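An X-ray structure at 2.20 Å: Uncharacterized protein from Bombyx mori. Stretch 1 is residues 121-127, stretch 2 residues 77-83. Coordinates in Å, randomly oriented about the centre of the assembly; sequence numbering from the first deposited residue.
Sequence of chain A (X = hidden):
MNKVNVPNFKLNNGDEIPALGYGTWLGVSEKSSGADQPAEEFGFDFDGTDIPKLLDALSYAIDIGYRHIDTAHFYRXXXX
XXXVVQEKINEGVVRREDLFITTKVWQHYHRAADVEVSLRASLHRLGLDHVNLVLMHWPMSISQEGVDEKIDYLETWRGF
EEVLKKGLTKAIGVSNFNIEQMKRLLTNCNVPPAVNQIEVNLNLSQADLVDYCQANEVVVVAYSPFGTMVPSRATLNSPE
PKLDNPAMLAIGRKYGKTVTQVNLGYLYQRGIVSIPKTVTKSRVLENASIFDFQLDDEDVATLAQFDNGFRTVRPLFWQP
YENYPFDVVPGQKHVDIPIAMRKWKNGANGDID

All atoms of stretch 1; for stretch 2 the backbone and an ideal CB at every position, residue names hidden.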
# COMPACT_ATOMS: atom_id res chain seq x y z
N ALA A 121 1.44 15.39 12.79
CA ALA A 121 0.30 15.96 12.11
C ALA A 121 -0.65 14.91 11.61
O ALA A 121 -1.90 15.02 11.79
CB ALA A 121 0.77 16.93 10.99
N SER A 122 -0.11 13.85 10.99
CA SER A 122 -0.99 12.79 10.50
C SER A 122 -1.73 12.16 11.71
O SER A 122 -2.91 11.79 11.60
CB SER A 122 -0.21 11.70 9.75
OG SER A 122 0.03 11.98 8.40
N LEU A 123 -1.01 11.96 12.81
CA LEU A 123 -1.59 11.35 13.97
C LEU A 123 -2.72 12.24 14.57
O LEU A 123 -3.77 11.73 15.00
CB LEU A 123 -0.55 11.07 15.05
CG LEU A 123 0.46 9.96 14.74
CD1 LEU A 123 1.57 10.03 15.75
CD2 LEU A 123 -0.20 8.60 14.85
N HIS A 124 -2.49 13.56 14.57
CA HIS A 124 -3.57 14.48 14.95
C HIS A 124 -4.79 14.33 14.02
O HIS A 124 -5.88 14.21 14.48
CB HIS A 124 -3.10 15.93 15.03
CG HIS A 124 -3.97 16.79 15.87
ND1 HIS A 124 -5.05 17.49 15.35
CD2 HIS A 124 -4.00 16.99 17.21
CE1 HIS A 124 -5.66 18.12 16.33
NE2 HIS A 124 -5.02 17.86 17.46
N ARG A 125 -4.61 14.35 12.72
CA ARG A 125 -5.70 14.18 11.81
C ARG A 125 -6.49 12.88 12.13
O ARG A 125 -7.70 12.88 12.05
CB ARG A 125 -5.22 14.11 10.34
CG ARG A 125 -4.61 15.44 9.84
CD ARG A 125 -4.38 15.44 8.32
NE ARG A 125 -3.32 16.40 8.05
CZ ARG A 125 -2.02 16.13 7.92
NH1 ARG A 125 -1.53 14.85 7.88
NH2 ARG A 125 -1.19 17.18 7.82
N LEU A 126 -5.78 11.78 12.36
CA LEU A 126 -6.39 10.48 12.54
C LEU A 126 -6.95 10.32 13.94
O LEU A 126 -7.63 9.38 14.16
CB LEU A 126 -5.31 9.37 12.38
CG LEU A 126 -4.88 9.25 10.93
CD1 LEU A 126 -3.55 8.49 10.88
CD2 LEU A 126 -5.95 8.49 10.13
N GLY A 127 -6.61 11.21 14.88
CA GLY A 127 -7.10 11.13 16.23
C GLY A 127 -6.39 10.06 17.05
O GLY A 127 -7.00 9.48 17.93
N UNK A 77 -7.59 12.28 3.21
CA UNK A 77 -8.74 11.86 3.95
C UNK A 77 -8.41 11.37 5.38
O UNK A 77 -9.26 10.74 6.00
CB UNK A 77 -9.45 10.76 3.17
N UNK A 78 -7.22 11.63 5.93
CA UNK A 78 -6.92 11.11 7.29
C UNK A 78 -7.95 11.59 8.34
O UNK A 78 -8.39 10.78 9.18
CB UNK A 78 -5.52 11.55 7.72
N UNK A 79 -8.37 12.88 8.30
CA UNK A 79 -9.37 13.33 9.34
C UNK A 79 -10.64 12.51 9.27
O UNK A 79 -11.10 11.96 10.26
CB UNK A 79 -9.72 14.81 9.16
N UNK A 80 -11.12 12.25 8.07
CA UNK A 80 -12.36 11.47 7.93
C UNK A 80 -12.17 10.00 8.33
O UNK A 80 -13.08 9.37 8.89
CB UNK A 80 -12.86 11.55 6.49
N UNK A 81 -11.00 9.41 8.00
CA UNK A 81 -10.76 8.02 8.40
C UNK A 81 -10.72 7.99 9.93
O UNK A 81 -11.17 7.05 10.57
CB UNK A 81 -9.46 7.47 7.80
N UNK A 82 -10.09 8.95 10.55
CA UNK A 82 -10.03 8.92 12.02
C UNK A 82 -11.36 9.02 12.74
O UNK A 82 -11.54 8.44 13.81
CB UNK A 82 -9.14 10.06 12.51
N UNK A 83 -12.27 9.81 12.16
CA UNK A 83 -13.68 9.90 12.65
C UNK A 83 -14.35 8.52 12.55
O UNK A 83 -14.91 8.03 13.51
CB UNK A 83 -14.48 10.93 11.85

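Two helices meet here, 121-126 and 78-83, their axes 7.7 Å apart at closest approach and their N-to-C directions 46° apart. Each position of stretch 2 can be tested by what lies around its ideal CB.

Position 77 precedes the first helical residue and takes the N-cap place. Its CA-to-CB bond points away, and nothing of stretch 1 comes within 5.5 Å of the ideal CB, so this contact sets no preference. The deposited residue is Val77, whose backbone O accepts a bond from the N of residue 81.

Position 78 is the most informative. CA-to-CB points toward stretch 1, with the ideal CB 3.7 Å from Arg125 CB and 3.9 Å from Leu126 CD2. Beyond this apolar entrance lie a hydroxyl, Ser122 OG, and a guanidinium, which favour an acceptor, best an acidic one, on a chain long enough to reach them. Glutamate suits well; glutamine could offer an oxygen but no charge. The residue is Glu78, with chi1 m and chi2 t. Its OE1 receives a hydrogen bond from Arg125 NH1 at 2.8 Å (N-H...O angle 145°), forming a salt bridge near the guanidinium plane, at its edge. Ser122 OG donates to Glu78 OE2 at 2.6 Å, so both carboxylate oxygens are engaged by stretch 1.

At position 79 CA-to-CB runs sideways, and the ideal CB is 4.0 Å from Arg125 O. Phi of -58° and a place in the first turn of the helix admit proline, though alanine or another modest side chain would also fit. It is Pro79. Its CG packs 3.9 Å from Arg125 CB, while its CA lies 3.2 Å from Arg125 O in a CA-H...O contact, nearly straight at 171°.

Position 80 points away into space that stretch 1 leaves empty; many residues, polar ones included, would serve. Glu80 occupies it; its nearest side-chain atom, OE1, stays 7.2 Å from Arg125 O, too far for contact.

Position 81 points sideways, its ideal CB 4.3 Å from Leu126 CD2. That methyl suggests an aliphatic neighbour, such as valine, leucine or isoleucine. In Ile81 the CB makes this 4.3 Å apolar contact with Leu126 CD2, whereas the end of the side chain leads away.

Position 82 is decided by space. Its CA is 4.0 Å from the CA of Leu126, and an ideal CB would point toward stretch 1, clashing with Leu126 O at 2.3 Å and sitting tightly against Arg125 O at 3.2 Å. Helical phi/psi (-63/-35) make no special demand, so the steric evidence alone indicates glycine. With Gly82, the bare CA approaches Leu126 O to 3.2 Å in a CA-H...O contact, more bent at 122°. A water also joins the backbones, donating to Gly82 O at 2.6 Å and to Leu126 O at 2.8 Å.

Position 83 points away, with no stretch 1 atom within 5.5 Å of its ideal CB, so the choice is wide. Gln83 extends with chi1 and chi2 both t, touching nothing in stretch 1.

Stretch 2 (77-83) VEPEIGQ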
# COMPACT_ATOMS: atom_id res chain seq x y z
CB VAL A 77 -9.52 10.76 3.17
CG1 VAL A 77 -10.09 11.38 1.90
CG2 VAL A 77 -8.64 9.52 2.81
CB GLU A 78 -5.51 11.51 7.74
CG GLU A 78 -4.39 10.79 6.94
CD GLU A 78 -3.03 11.41 7.16
OE1 GLU A 78 -2.95 12.64 7.03
OE2 GLU A 78 -2.02 10.70 7.49
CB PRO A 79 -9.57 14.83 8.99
CG PRO A 79 -8.29 15.19 8.27
CD PRO A 79 -8.01 14.00 7.41
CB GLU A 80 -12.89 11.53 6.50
CG GLU A 80 -13.33 12.92 6.02
CD GLU A 80 -12.23 13.77 5.34
OE1 GLU A 80 -11.01 13.74 5.69
OE2 GLU A 80 -12.59 14.53 4.44
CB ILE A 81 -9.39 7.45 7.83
CG1 ILE A 81 -9.34 7.47 6.31
CG2 ILE A 81 -9.08 6.09 8.44
CD1 ILE A 81 -10.43 6.65 5.63
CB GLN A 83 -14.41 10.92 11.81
CG GLN A 83 -15.66 11.58 12.40
CD GLN A 83 -15.92 12.89 11.64
OE1 GLN A 83 -15.13 13.84 11.72
NE2 GLN A 83 -16.98 12.90 10.83
O HOH W 1 -9.63 8.13 15.60
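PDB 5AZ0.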